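Local coordinates for protein translation initiation factor eIF-2B (Pyrococcus horikoshii, PDB 1VB5) that probably promotes the exchange of GDP for GTP on initiation factor 2, as a regulatory subunit of the archaeal factor 2B, at residues A169-F174 with Y201-A206; R17-S22 with G149-R154; E124-A129 with K134-I139; F71-N76 with K82-E87. All blocks are in the same frame, centred on the assembly; numbering follows the deposited sequence.

Contact 1: residues A169-F174 with Y201-A206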
loop_
_atom_site.group_PDB
_atom_site.type_symbol
_atom_site.label_atom_id
_atom_site.label_comp_id
_atom_site.label_asym_id
_atom_site.label_seq_id
_atom_site.Cartn_x
_atom_site.Cartn_y
_atom_site.Cartn_z
ATOM N N ALA B 169 0.553 2.856 -0.131
ATOM C CA ALA B 169 0.907 2.872 1.283
ATOM C C ALA B 169 0.364 4.070 2.065
ATOM O O ALA B 169 0.433 4.097 3.299
ATOM C CB ALA B 169 2.428 2.785 1.436
ATOM N N GLN B 170 -0.183 5.058 1.362
ATOM C CA GLN B 170 -0.726 6.243 2.029
ATOM C C GLN B 170 -2.234 6.158 2.310
ATOM O O GLN B 170 -2.812 7.086 2.873
ATOM C CB GLN B 170 -0.440 7.492 1.191
ATOM C CG GLN B 170 0.959 8.080 1.346
ATOM C CD GLN B 170 1.193 9.241 0.386
ATOM O OE1 GLN B 170 1.577 9.040 -0.765
ATOM N NE2 GLN B 170 0.940 10.455 0.850
ATOM N N MET B 171 -2.862 5.049 1.924
ATOM C CA MET B 171 -4.303 4.876 2.124
ATOM C C MET B 171 -4.760 5.108 3.560
ATOM O O MET B 171 -5.845 5.643 3.786
ATOM C CB MET B 171 -4.748 3.486 1.657
ATOM C CG MET B 171 -4.646 3.302 0.158
ATOM S SD MET B 171 -5.436 1.795 -0.439
ATOM C CE MET B 171 -4.364 0.513 0.268
ATOM N N GLY B 172 -3.938 4.706 4.525
ATOM C CA GLY B 172 -4.289 4.902 5.922
ATOM C C GLY B 172 -4.256 6.363 6.334
ATOM O O GLY B 172 -5.061 6.805 7.153
ATOM N N LEU B 173 -3.320 7.124 5.777
ATOM C CA LEU B 173 -3.221 8.542 6.097
ATOM C C LEU B 173 -4.397 9.312 5.511
ATOM O O LEU B 173 -4.839 10.308 6.075
ATOM C CB LEU B 173 -1.927 9.131 5.539
ATOM C CG LEU B 173 -0.635 8.756 6.259
ATOM C CD1 LEU B 173 0.545 9.003 5.327
ATOM C CD2 LEU B 173 -0.515 9.568 7.556
ATOM N N PHE B 174 -4.905 8.855 4.373
ATOM C CA PHE B 174 -6.016 9.560 3.760
ATOM C C PHE B 174 -7.461 9.093 4.015
ATOM O O PHE B 174 -8.369 9.867 3.722
ATOM C CB PHE B 174 -5.772 9.705 2.252
ATOM C CG PHE B 174 -4.663 10.668 1.911
ATOM C CD1 PHE B 174 -3.331 10.261 1.933
ATOM C CD2 PHE B 174 -4.951 11.993 1.594
ATOM C CE1 PHE B 174 -2.298 11.159 1.645
ATOM C CE2 PHE B 174 -3.927 12.904 1.302
ATOM C CZ PHE B 174 -2.597 12.484 1.328
ATOM N N TYR B 201 -8.318 -4.539 0.962
ATOM C CA TYR B 201 -8.501 -5.006 2.333
ATOM C C TYR B 201 -7.919 -3.977 3.309
ATOM O O TYR B 201 -8.554 -3.616 4.303
ATOM C CB TYR B 201 -7.806 -6.366 2.495
ATOM C CG TYR B 201 -7.734 -6.907 3.912
ATOM C CD1 TYR B 201 -8.891 -7.118 4.668
ATOM C CD2 TYR B 201 -6.502 -7.238 4.486
ATOM C CE1 TYR B 201 -8.823 -7.652 5.962
ATOM C CE2 TYR B 201 -6.423 -7.769 5.777
ATOM C CZ TYR B 201 -7.582 -7.976 6.507
ATOM O OH TYR B 201 -7.503 -8.521 7.770
ATOM N N LEU B 202 -6.714 -3.493 3.015
ATOM C CA LEU B 202 -6.069 -2.506 3.885
ATOM C C LEU B 202 -6.884 -1.222 3.921
ATOM O O LEU B 202 -7.015 -0.589 4.969
ATOM C CB LEU B 202 -4.650 -2.199 3.395
ATOM C CG LEU B 202 -3.742 -3.421 3.242
ATOM C CD1 LEU B 202 -2.372 -2.996 2.713
ATOM C CD2 LEU B 202 -3.618 -4.125 4.584
ATOM N N LEU B 203 -7.431 -0.834 2.776
ATOM C CA LEU B 203 -8.239 0.379 2.719
ATOM C C LEU B 203 -9.449 0.146 3.620
ATOM O O LEU B 203 -9.846 1.020 4.393
ATOM C CB LEU B 203 -8.720 0.646 1.286
ATOM C CG LEU B 203 -9.029 2.081 0.845
ATOM C CD1 LEU B 203 -10.010 2.066 -0.317
ATOM C CD2 LEU B 203 -9.590 2.874 1.985
ATOM N N ALA B 204 -10.027 -1.048 3.511
ATOM C CA ALA B 204 -11.203 -1.402 4.299
ATOM C C ALA B 204 -10.897 -1.337 5.793
ATOM O O ALA B 204 -11.696 -0.821 6.573
ATOM C CB ALA B 204 -11.693 -2.804 3.915
ATOM N N LEU B 205 -9.739 -1.850 6.194
ATOM C CA LEU B 205 -9.374 -1.831 7.611
ATOM C C LEU B 205 -9.199 -0.414 8.134
ATOM O O LEU B 205 -9.704 -0.077 9.200
ATOM C CB LEU B 205 -8.081 -2.626 7.848
ATOM C CG LEU B 205 -8.146 -4.139 7.601
ATOM C CD1 LEU B 205 -6.756 -4.758 7.790
ATOM C CD2 LEU B 205 -9.146 -4.771 8.560
ATOM N N ALA B 206 -8.492 0.421 7.379
ATOM C CA ALA B 206 -8.242 1.799 7.803
ATOM C C ALA B 206 -9.513 2.628 7.895
ATOM O O ALA B 206 -9.701 3.415 8.828
ATOM C CB ALA B 206 -7.262 2.470 6.839
#
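Met171 reaches from the start of helix 171-175 onto the side of helix 200-209 and meets two successive leucines with two different atoms. Its SD lies 3.8 Å from Leu203 CG and 3.9 Å from Leu203 CB, while its methyl CE approaches Leu202 CB at 4.1 Å. The thioether crosses both leucine side chains at about a right angle, so it lies across them instead of running alongside. The torsions account for this: CG stands anti to the carbonyl carbon and the chain runs straight at chi2, then bends at chi3 (-68°), which turns CE toward Leu202. With an alanine here, Leu202 and Leu203 would probably be left without their sulfur and methyl partners, and a gap is likely to open between the helices. Both helices belong to the Rossmann-like domain, one following strand 163-166 and the other following strand 194-197 and leading into strand 214-217. Next to Met171, Gly172 faces Ala206, one turn after Leu202 on helix 200-209; here the Gly172 and Ala206 CA atoms are 5.4 Å apart, and the methyl CB of Ala206 rests 3.9 Å from Gly172 CA. Just beyond this pair, a disulfide joins Cys175 to Cys207 and ties the same two helices covalently. Leu173, on the side of its helix turned from helix 200-209, packs on Phe251 of the second subunit.

Contact 2: residues R17-S22 with G149-R154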
loop_
_atom_site.group_PDB
_atom_site.type_symbol
_atom_site.label_atom_id
_atom_site.label_comp_id
_atom_site.label_asym_id
_atom_site.label_seq_id
_atom_site.Cartn_x
_atom_site.Cartn_y
_atom_site.Cartn_z
ATOM N N ARG B 17 -3.959 -5.081 -18.475
ATOM C CA ARG B 17 -3.736 -4.801 -17.058
ATOM C C ARG B 17 -4.286 -3.480 -16.548
ATOM O O ARG B 17 -4.235 -3.211 -15.350
ATOM C CB ARG B 17 -2.250 -4.907 -16.716
ATOM C CG ARG B 17 -1.302 -4.484 -17.808
ATOM C CD ARG B 17 -0.095 -5.393 -17.754
ATOM N NE ARG B 17 -0.519 -6.788 -17.839
ATOM C CZ ARG B 17 0.258 -7.833 -17.578
ATOM N NH1 ARG B 17 1.520 -7.652 -17.204
ATOM N NH2 ARG B 17 -0.228 -9.062 -17.699
ATOM N N ILE B 18 -4.809 -2.656 -17.447
ATOM C CA ILE B 18 -5.385 -1.381 -17.038
ATOM C C ILE B 18 -6.894 -1.552 -16.869
ATOM O O ILE B 18 -7.415 -1.474 -15.752
ATOM C CB ILE B 18 -5.103 -0.273 -18.075
ATOM C CG1 ILE B 18 -3.590 -0.091 -18.244
ATOM C CG2 ILE B 18 -5.747 1.031 -17.625
ATOM C CD1 ILE B 18 -2.849 0.223 -16.952
ATOM N N LYS B 19 -7.595 -1.793 -17.974
ATOM C CA LYS B 19 -9.039 -1.999 -17.916
ATOM C C LYS B 19 -9.307 -3.240 -17.065
ATOM O O LYS B 19 -8.552 -4.215 -17.122
ATOM C CB LYS B 19 -9.602 -2.182 -19.327
ATOM C CG LYS B 19 -9.626 -0.904 -20.153
ATOM C CD LYS B 19 -10.559 0.131 -19.531
ATOM C CE LYS B 19 -10.637 1.406 -20.369
ATOM N NZ LYS B 19 -11.542 2.436 -19.766
ATOM N N GLY B 20 -10.378 -3.206 -16.276
ATOM C CA GLY B 20 -10.682 -4.330 -15.407
ATOM C C GLY B 20 -11.749 -5.314 -15.848
ATOM O O GLY B 20 -11.928 -5.572 -17.037
ATOM N N ALA B 21 -12.452 -5.867 -14.864
ATOM C CA ALA B 21 -13.511 -6.844 -15.093
ATOM C C ALA B 21 -14.382 -6.521 -16.307
ATOM O O ALA B 21 -14.341 -7.226 -17.313
ATOM C CB ALA B 21 -14.380 -6.961 -13.843
ATOM N N SER B 22 -15.166 -5.454 -16.205
ATOM C CA SER B 22 -16.054 -5.035 -17.284
ATOM C C SER B 22 -15.463 -5.238 -18.681
ATOM O O SER B 22 -16.040 -5.947 -19.504
ATOM C CB SER B 22 -16.437 -3.567 -17.096
ATOM O OG SER B 22 -17.218 -3.108 -18.183
ATOM N N GLY B 149 -4.347 3.090 -11.589
ATOM C CA GLY B 149 -4.945 4.219 -10.898
ATOM C C GLY B 149 -4.730 5.515 -11.660
ATOM O O GLY B 149 -5.548 6.435 -11.587
ATOM N N LEU B 150 -3.622 5.596 -12.389
ATOM C CA LEU B 150 -3.334 6.797 -13.154
ATOM C C LEU B 150 -4.306 6.866 -14.321
ATOM O O LEU B 150 -4.632 7.948 -14.795
ATOM C CB LEU B 150 -1.880 6.797 -13.644
ATOM C CG LEU B 150 -0.851 6.887 -12.509
ATOM C CD1 LEU B 150 0.567 6.816 -13.077
ATOM C CD2 LEU B 150 -1.055 8.194 -11.742
ATOM N N HIS B 151 -4.775 5.711 -14.781
ATOM C CA HIS B 151 -5.750 5.701 -15.862
ATOM C C HIS B 151 -7.034 6.358 -15.328
ATOM O O HIS B 151 -7.687 7.124 -16.030
ATOM C CB HIS B 151 -6.035 4.268 -16.313
ATOM C CG HIS B 151 -7.157 4.159 -17.301
ATOM N ND1 HIS B 151 -7.221 4.928 -18.443
ATOM C CD2 HIS B 151 -8.261 3.376 -17.313
ATOM C CE1 HIS B 151 -8.318 4.625 -19.114
ATOM N NE2 HIS B 151 -8.966 3.686 -18.450
ATOM N N LEU B 152 -7.379 6.068 -14.075
ATOM C CA LEU B 152 -8.567 6.655 -13.455
ATOM C C LEU B 152 -8.391 8.176 -13.399
ATOM O O LEU B 152 -9.319 8.931 -13.702
ATOM C CB LEU B 152 -8.749 6.125 -12.028
ATOM C CG LEU B 152 -10.123 6.173 -11.339
ATOM C CD1 LEU B 152 -9.917 6.409 -9.839
ATOM C CD2 LEU B 152 -11.007 7.253 -11.917
ATOM N N ALA B 153 -7.199 8.616 -13.005
ATOM C CA ALA B 153 -6.894 10.041 -12.909
ATOM C C ALA B 153 -7.045 10.750 -14.263
ATOM O O ALA B 153 -7.557 11.864 -14.325
ATOM C CB ALA B 153 -5.475 10.241 -12.358
ATOM N N ARG B 154 -6.592 10.106 -15.335
ATOM C CA ARG B 154 -6.711 10.675 -16.679
ATOM C C ARG B 154 -8.189 10.860 -17.030
ATOM O O ARG B 154 -8.573 11.861 -17.630
ATOM C CB ARG B 154 -6.079 9.747 -17.734
ATOM C CG ARG B 154 -4.563 9.890 -17.968
ATOM C CD ARG B 154 -3.761 9.542 -16.733
ATOM N NE ARG B 154 -2.525 8.798 -17.009
ATOM C CZ ARG B 154 -2.466 7.626 -17.642
ATOM N NH1 ARG B 154 -3.572 7.038 -18.093
ATOM N NH2 ARG B 154 -1.296 7.019 -17.795
#
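Ile18 and Lys19 close on a single side chain, His151, and they do so in different ways. The tight apolar part is the isoleucine: its methyl CG2 sits 3.4 Å from His151 CG and 3.5 Å from both His151 CB and His151 CD2, coming in obliquely where the ring joins its stem. With chi1 at -60°, CG2 lies anti to the backbone N, and this branch alone carries the Ile18 contact. The backbones stay well apart, 7.2 Å between Ile18 CA and His151 CA, so side chains span the distance. The polar, more peripheral part is Lys19, which touches the ring only through the end of its bent chain, with Lys19 CE 3.4 Å from His151 NE2. All three residues keep some exposure to solvent, as befits a surface contact. It joins the loop between helices 4-14 and 21-38, in the N-terminal helical region, to helix 148-158 of the Rossmann-like domain. The loop is steadied by Glu16 OE2, which accepts from the backbone N of both Ile18 and Lys19, while the ring of Phe118 meets that of His151 at a steep angle. Lys19 NZ donates to His151 NE2 over 3.2 Å and lies only 4° out of the ring plane. An NE2 that accepts a hydrogen bond from an ammonium group is consistent with a neutral imidazole, and the nearby positive charge would probably disfavour its protonation.

Contact 3: residues E124-A129 with K134-I139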
loop_
_atom_site.group_PDB
_atom_site.type_symbol
_atom_site.label_atom_id
_atom_site.label_comp_id
_atom_site.label_asym_id
_atom_site.label_seq_id
_atom_site.Cartn_x
_atom_site.Cartn_y
_atom_site.Cartn_z
ATOM N N GLU B 124 -18.104 5.490 -13.516
ATOM C CA GLU B 124 -19.399 5.973 -13.988
ATOM C C GLU B 124 -20.256 6.486 -12.842
ATOM O O GLU B 124 -21.095 7.371 -13.034
ATOM C CB GLU B 124 -20.140 4.887 -14.769
ATOM C CG GLU B 124 -19.566 4.664 -16.163
ATOM C CD GLU B 124 -19.329 5.971 -16.917
ATOM O OE1 GLU B 124 -20.275 6.785 -17.015
ATOM O OE2 GLU B 124 -18.199 6.183 -17.416
ATOM N N ILE B 125 -20.048 5.939 -11.648
ATOM C CA ILE B 125 -20.790 6.402 -10.482
ATOM C C ILE B 125 -20.358 7.841 -10.226
ATOM O O ILE B 125 -21.181 8.732 -10.017
ATOM C CB ILE B 125 -20.461 5.571 -9.210
ATOM C CG1 ILE B 125 -21.058 4.166 -9.329
ATOM C CG2 ILE B 125 -21.003 6.275 -7.969
ATOM C CD1 ILE B 125 -20.768 3.271 -8.126
ATOM N N ILE B 126 -19.050 8.056 -10.244
ATOM C CA ILE B 126 -18.493 9.377 -9.997
ATOM C C ILE B 126 -18.928 10.399 -11.053
ATOM O O ILE B 126 -19.304 11.524 -10.722
ATOM C CB ILE B 126 -16.949 9.285 -9.902
ATOM C CG1 ILE B 126 -16.568 8.648 -8.557
ATOM C CG2 ILE B 126 -16.315 10.648 -10.043
ATOM C CD1 ILE B 126 -15.083 8.292 -8.417
ATOM N N ARG B 127 -18.892 10.000 -12.318
ATOM C CA ARG B 127 -19.284 10.884 -13.407
ATOM C C ARG B 127 -20.763 11.255 -13.352
ATOM O O ARG B 127 -21.131 12.404 -13.611
ATOM C CB ARG B 127 -18.966 10.231 -14.753
ATOM C CG ARG B 127 -17.498 10.305 -15.135
ATOM C CD ARG B 127 -17.214 9.556 -16.424
ATOM N NE ARG B 127 -15.901 9.914 -16.946
ATOM C CZ ARG B 127 -15.231 9.206 -17.848
ATOM N NH1 ARG B 127 -15.748 8.087 -18.336
ATOM N NH2 ARG B 127 -14.036 9.618 -18.253
ATOM N N THR B 128 -21.609 10.282 -13.021
ATOM C CA THR B 128 -23.041 10.532 -12.935
ATOM C C THR B 128 -23.333 11.508 -11.798
ATOM O O THR B 128 -24.211 12.365 -11.914
ATOM C CB THR B 128 -23.834 9.223 -12.696
ATOM O OG1 THR B 128 -23.656 8.342 -13.813
ATOM C CG2 THR B 128 -25.327 9.522 -12.524
ATOM N N ALA B 129 -22.594 11.382 -10.699
ATOM C CA ALA B 129 -22.795 12.269 -9.557
ATOM C C ALA B 129 -22.422 13.698 -9.938
ATOM O O ALA B 129 -23.110 14.651 -9.564
ATOM C CB ALA B 129 -21.954 11.802 -8.360
ATOM N N LYS B 134 -23.407 17.442 -8.088
ATOM C CA LYS B 134 -22.941 17.226 -6.726
ATOM C C LYS B 134 -21.477 17.652 -6.665
ATOM O O LYS B 134 -20.707 17.361 -7.574
ATOM C CB LYS B 134 -23.100 15.755 -6.326
ATOM C CG LYS B 134 -24.541 15.404 -5.993
ATOM C CD LYS B 134 -24.733 13.951 -5.636
ATOM C CE LYS B 134 -26.183 13.707 -5.205
ATOM N NZ LYS B 134 -26.474 12.264 -4.973
ATOM N N ARG B 135 -21.103 18.373 -5.614
ATOM C CA ARG B 135 -19.722 18.819 -5.475
ATOM C C ARG B 135 -18.958 17.876 -4.564
ATOM O O ARG B 135 -19.402 17.576 -3.452
ATOM C CB ARG B 135 -19.652 20.244 -4.909
ATOM C CG ARG B 135 -20.132 21.332 -5.865
ATOM C CD ARG B 135 -21.618 21.599 -5.715
ATOM N NE ARG B 135 -21.896 22.820 -4.955
ATOM C CZ ARG B 135 -21.511 23.044 -3.700
ATOM N NH1 ARG B 135 -20.818 22.127 -3.036
ATOM N NH2 ARG B 135 -21.826 24.188 -3.103
ATOM N N PHE B 136 -17.806 17.414 -5.039
ATOM C CA PHE B 136 -16.985 16.497 -4.269
ATOM C C PHE B 136 -15.573 16.428 -4.833
ATOM O O PHE B 136 -15.294 16.970 -5.906
ATOM C CB PHE B 136 -17.625 15.105 -4.282
ATOM C CG PHE B 136 -17.820 14.540 -5.663
ATOM C CD1 PHE B 136 -16.786 13.878 -6.312
ATOM C CD2 PHE B 136 -19.040 14.686 -6.322
ATOM C CE1 PHE B 136 -16.959 13.368 -7.597
ATOM C CE2 PHE B 136 -19.225 14.179 -7.607
ATOM C CZ PHE B 136 -18.184 13.519 -8.247
ATOM N N LYS B 137 -14.689 15.763 -4.095
ATOM C CA LYS B 137 -13.302 15.591 -4.500
ATOM C C LYS B 137 -12.996 14.106 -4.385
ATOM O O LYS B 137 -13.626 13.394 -3.600
ATOM C CB LYS B 137 -12.360 16.374 -3.577
ATOM C CG LYS B 137 -12.642 17.867 -3.503
ATOM C CD LYS B 137 -11.761 18.547 -2.458
ATOM C CE LYS B 137 -12.188 19.996 -2.230
ATOM N NZ LYS B 137 -11.385 20.660 -1.156
ATOM N N VAL B 138 -12.025 13.641 -5.155
ATOM C CA VAL B 138 -11.661 12.240 -5.125
ATOM C C VAL B 138 -10.195 12.014 -4.764
ATOM O O VAL B 138 -9.309 12.733 -5.217
ATOM C CB VAL B 138 -11.929 11.572 -6.489
ATOM C CG1 VAL B 138 -11.572 10.092 -6.427
ATOM C CG2 VAL B 138 -13.389 11.755 -6.876
ATOM N N ILE B 139 -9.957 11.013 -3.925
ATOM C CA ILE B 139 -8.608 10.639 -3.537
ATOM C C ILE B 139 -8.478 9.237 -4.100
ATOM O O ILE B 139 -9.319 8.377 -3.832
ATOM C CB ILE B 139 -8.429 10.610 -1.998
ATOM C CG1 ILE B 139 -8.700 12.001 -1.418
ATOM C CG2 ILE B 139 -7.017 10.162 -1.650
ATOM C CD1 ILE B 139 -8.780 12.047 0.099
#
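Phe136 packs against Ile126 and Ala129 of helix 120-131, the helix of a beta-alpha-beta unit that runs from strand 111-115 through this helix to strand 136-141. The short helix and strand axes approach to 10.7 Å and run nearly antiparallel, at 161°, as expected where a crossover helix packs on the strand that follows it in a Rossmann-like fold. The phenylalanine takes the less common rotamer, with CG between the backbone N and the carbonyl carbon (chi1 58°), and this sends the ring toward the helix. There the Ile126 methyl CG2 touches Phe136 CE1 at 3.7 Å, and the Ala129 methyl CB meets Phe136 CE2 obliquely at the same distance of 3.7 Å. The outermost carbon, Phe136 CZ, points at the backbone: Ile126 O lies 3.4 Å from it, at the ring edge and near its plane. Ile126 uses its two branches separately. While CG2 serves the ring, the longer arm extends to put CD1 tip to tip with Val138 CG2 at 4.2 Å, and Leu156 of helix 148-158 adds to the packing round both aliphatic residues. A serine in place of Phe136 would probably leave Ile126 CG2 and Ala129 CB facing a gap between helix and strand. At the turn the link becomes polar. The extended Lys134 side chain leads away, its NZ bonding to the carbonyls of Ala104 and Ile107, whereas Lys134 N donates to Ala129 O at 3.2 Å with an N-H...O angle of 159°.

Contact 4: residues F71-N76 with K82-E87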
loop_
_atom_site.group_PDB
_atom_site.type_symbol
_atom_site.label_atom_id
_atom_site.label_comp_id
_atom_site.label_asym_id
_atom_site.label_seq_id
_atom_site.Cartn_x
_atom_site.Cartn_y
_atom_site.Cartn_z
ATOM N N PHE B 71 -23.838 -18.259 -18.956
ATOM C CA PHE B 71 -24.904 -17.585 -19.685
ATOM C C PHE B 71 -24.989 -18.103 -21.120
ATOM O O PHE B 71 -26.078 -18.227 -21.682
ATOM C CB PHE B 71 -24.663 -16.078 -19.703
ATOM C CG PHE B 71 -25.842 -15.286 -20.188
ATOM C CD1 PHE B 71 -26.945 -15.082 -19.364
ATOM C CD2 PHE B 71 -25.861 -14.759 -21.477
ATOM C CE1 PHE B 71 -28.056 -14.364 -19.819
ATOM C CE2 PHE B 71 -26.966 -14.039 -21.940
ATOM C CZ PHE B 71 -28.064 -13.842 -21.110
ATOM N N ILE B 72 -23.834 -18.393 -21.710
ATOM C CA ILE B 72 -23.785 -18.904 -23.076
ATOM C C ILE B 72 -24.151 -20.382 -23.055
ATOM O O ILE B 72 -23.457 -21.197 -22.455
ATOM C CB ILE B 72 -22.378 -18.711 -23.703
ATOM C CG1 ILE B 72 -22.217 -17.272 -24.206
ATOM C CG2 ILE B 72 -22.197 -19.651 -24.890
ATOM C CD1 ILE B 72 -22.600 -16.211 -23.220
ATOM N N PRO B 73 -25.260 -20.745 -23.715
ATOM C CA PRO B 73 -25.715 -22.137 -23.760
ATOM C C PRO B 73 -24.873 -23.032 -24.653
ATOM O O PRO B 73 -24.288 -22.574 -25.634
ATOM C CB PRO B 73 -27.140 -22.007 -24.282
ATOM C CG PRO B 73 -27.009 -20.877 -25.257
ATOM C CD PRO B 73 -26.176 -19.872 -24.473
ATOM N N VAL B 74 -24.805 -24.309 -24.295
ATOM C CA VAL B 74 -24.076 -25.279 -25.095
ATOM C C VAL B 74 -25.115 -25.704 -26.129
ATOM O O VAL B 74 -25.971 -26.551 -25.862
ATOM C CB VAL B 74 -23.637 -26.491 -24.249
ATOM C CG1 VAL B 74 -22.972 -27.532 -25.135
ATOM C CG2 VAL B 74 -22.672 -26.039 -23.157
ATOM N N THR B 75 -25.050 -25.083 -27.301
ATOM C CA THR B 75 -26.003 -25.349 -28.371
ATOM C C THR B 75 -25.299 -25.456 -29.717
ATOM O O THR B 75 -24.130 -25.084 -29.847
ATOM C CB THR B 75 -27.034 -24.206 -28.450
ATOM O OG1 THR B 75 -27.988 -24.475 -29.483
ATOM C CG2 THR B 75 -26.331 -22.893 -28.751
ATOM N N ASN B 76 -26.011 -25.970 -30.716
ATOM C CA ASN B 76 -25.457 -26.092 -32.061
ATOM C C ASN B 76 -26.072 -25.016 -32.948
ATOM O O ASN B 76 -25.837 -24.984 -34.157
ATOM C CB ASN B 76 -25.744 -27.477 -32.658
ATOM C CG ASN B 76 -27.222 -27.836 -32.628
ATOM O OD1 ASN B 76 -28.087 -27.007 -32.924
ATOM N ND2 ASN B 76 -27.516 -29.083 -32.280
ATOM N N LYS B 82 -24.956 -16.436 -30.849
ATOM C CA LYS B 82 -24.791 -15.015 -31.113
ATOM C C LYS B 82 -25.750 -14.176 -30.287
ATOM O O LYS B 82 -25.348 -13.211 -29.632
ATOM C CB LYS B 82 -25.022 -14.718 -32.599
ATOM C CG LYS B 82 -25.091 -13.225 -32.917
ATOM C CD LYS B 82 -25.307 -12.956 -34.400
ATOM C CE LYS B 82 -25.334 -11.456 -34.684
ATOM N NZ LYS B 82 -25.476 -11.148 -36.138
ATOM N N SER B 83 -27.025 -14.546 -30.324
ATOM C CA SER B 83 -28.051 -13.812 -29.598
ATOM C C SER B 83 -27.779 -13.728 -28.094
ATOM O O SER B 83 -27.978 -12.683 -27.483
ATOM C CB SER B 83 -29.420 -14.449 -29.841
ATOM O OG SER B 83 -30.443 -13.661 -29.260
ATOM N N ARG B 84 -27.333 -14.827 -27.499
ATOM C CA ARG B 84 -27.056 -14.832 -26.069
ATOM C C ARG B 84 -25.851 -13.956 -25.727
ATOM O O ARG B 84 -25.872 -13.233 -24.731
ATOM C CB ARG B 84 -26.836 -16.265 -25.578
ATOM C CG ARG B 84 -28.104 -17.118 -25.627
ATOM C CD ARG B 84 -29.119 -16.685 -24.578
ATOM N NE ARG B 84 -28.667 -17.030 -23.232
ATOM C CZ ARG B 84 -29.339 -16.766 -22.115
ATOM N NH1 ARG B 84 -30.513 -16.144 -22.166
ATOM N NH2 ARG B 84 -28.840 -17.135 -20.940
ATOM N N ALA B 85 -24.808 -14.008 -26.549
ATOM C CA ALA B 85 -23.625 -13.197 -26.292
ATOM C C ALA B 85 -23.980 -11.712 -26.345
ATOM O O ALA B 85 -23.554 -10.934 -25.495
ATOM C CB ALA B 85 -22.535 -13.517 -27.303
ATOM N N LEU B 86 -24.772 -11.323 -27.339
ATOM C CA LEU B 86 -25.175 -9.928 -27.477
ATOM C C LEU B 86 -26.080 -9.492 -26.333
ATOM O O LEU B 86 -26.075 -8.321 -25.939
ATOM C CB LEU B 86 -25.900 -9.706 -28.809
ATOM C CG LEU B 86 -25.085 -9.896 -30.094
ATOM C CD1 LEU B 86 -26.008 -9.730 -31.303
ATOM C CD2 LEU B 86 -23.946 -8.882 -30.147
ATOM N N GLU B 87 -26.865 -10.428 -25.804
ATOM C CA GLU B 87 -27.762 -10.101 -24.705
ATOM C C GLU B 87 -26.955 -9.870 -23.430
ATOM O O GLU B 87 -27.293 -9.004 -22.628
ATOM C CB GLU B 87 -28.779 -11.216 -24.470
ATOM C CG GLU B 87 -29.975 -10.752 -23.655
ATOM C CD GLU B 87 -30.782 -11.902 -23.085
ATOM O OE1 GLU B 87 -31.044 -12.877 -23.827
ATOM O OE2 GLU B 87 -31.165 -11.826 -21.895
#
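Arg84 meets Phe71 twice, with the edge of its guanidinium on the backbone carbonyl and with a face on the aromatic ring. Phe71 O accepts two bonds from the same side-on grip. Arg84 NH2 donates over 3.1 Å, in the carbonyl plane on a lone pair, with an N-H...O angle of 154°; Arg84 NE donates to Phe71 O over 3.2 Å, its approach tilted 27° from that plane. The pair of hydrogen bonds probably fixes the rotation of the guanidinium, which lies flat on the Phe71 ring, centres 3.6 Å apart and planes inclined by 16°, a stacked cation-pi pair. Bends at chi2 and chi3 fold the arginine back to this place, and its stem packs on proline, Arg84 CG to Pro73 CD 3.6 Å. Arg84 NH1 makes a long salt bridge with Glu87 OE1, 3.7 Å. Glu87 OE2, near the Phe71 ring edge, is paired with Arg91 NH2. The next carbonyl, Ile72 O, accepts from Arg52 NH2 of helix 41-58. This is a helix-loop-helix connection of the N-terminal helical region: an arginine of helix 78-106 satisfies a carbonyl at the C-terminal end of helix 63-71.

In the fold
The four contacts run from the helical N-terminal region into the Rossmann-like domain. Contact 4 and contact 1 lie on opposite sides of the chain's centre, their own centres about 42 Å apart. Contact 2 bridges the two regions: its nearest atoms are about 11 Å from those of contact 4 and about 5 Å from those of contact 3, whose strand 136-141 leads along the chain to helix 148-158. Contacts 3 and 1 touch directly, Phe174 CD2 packing on Ile139 CD1 at 4.1 Å, so strand 136-141, next to the outermost strand 163-166, links contact 3 to helix 171-175. Residues 169-174 also pack against the second subunit, whereas no other protein chain of the assembly reaches contacts 3 and 4.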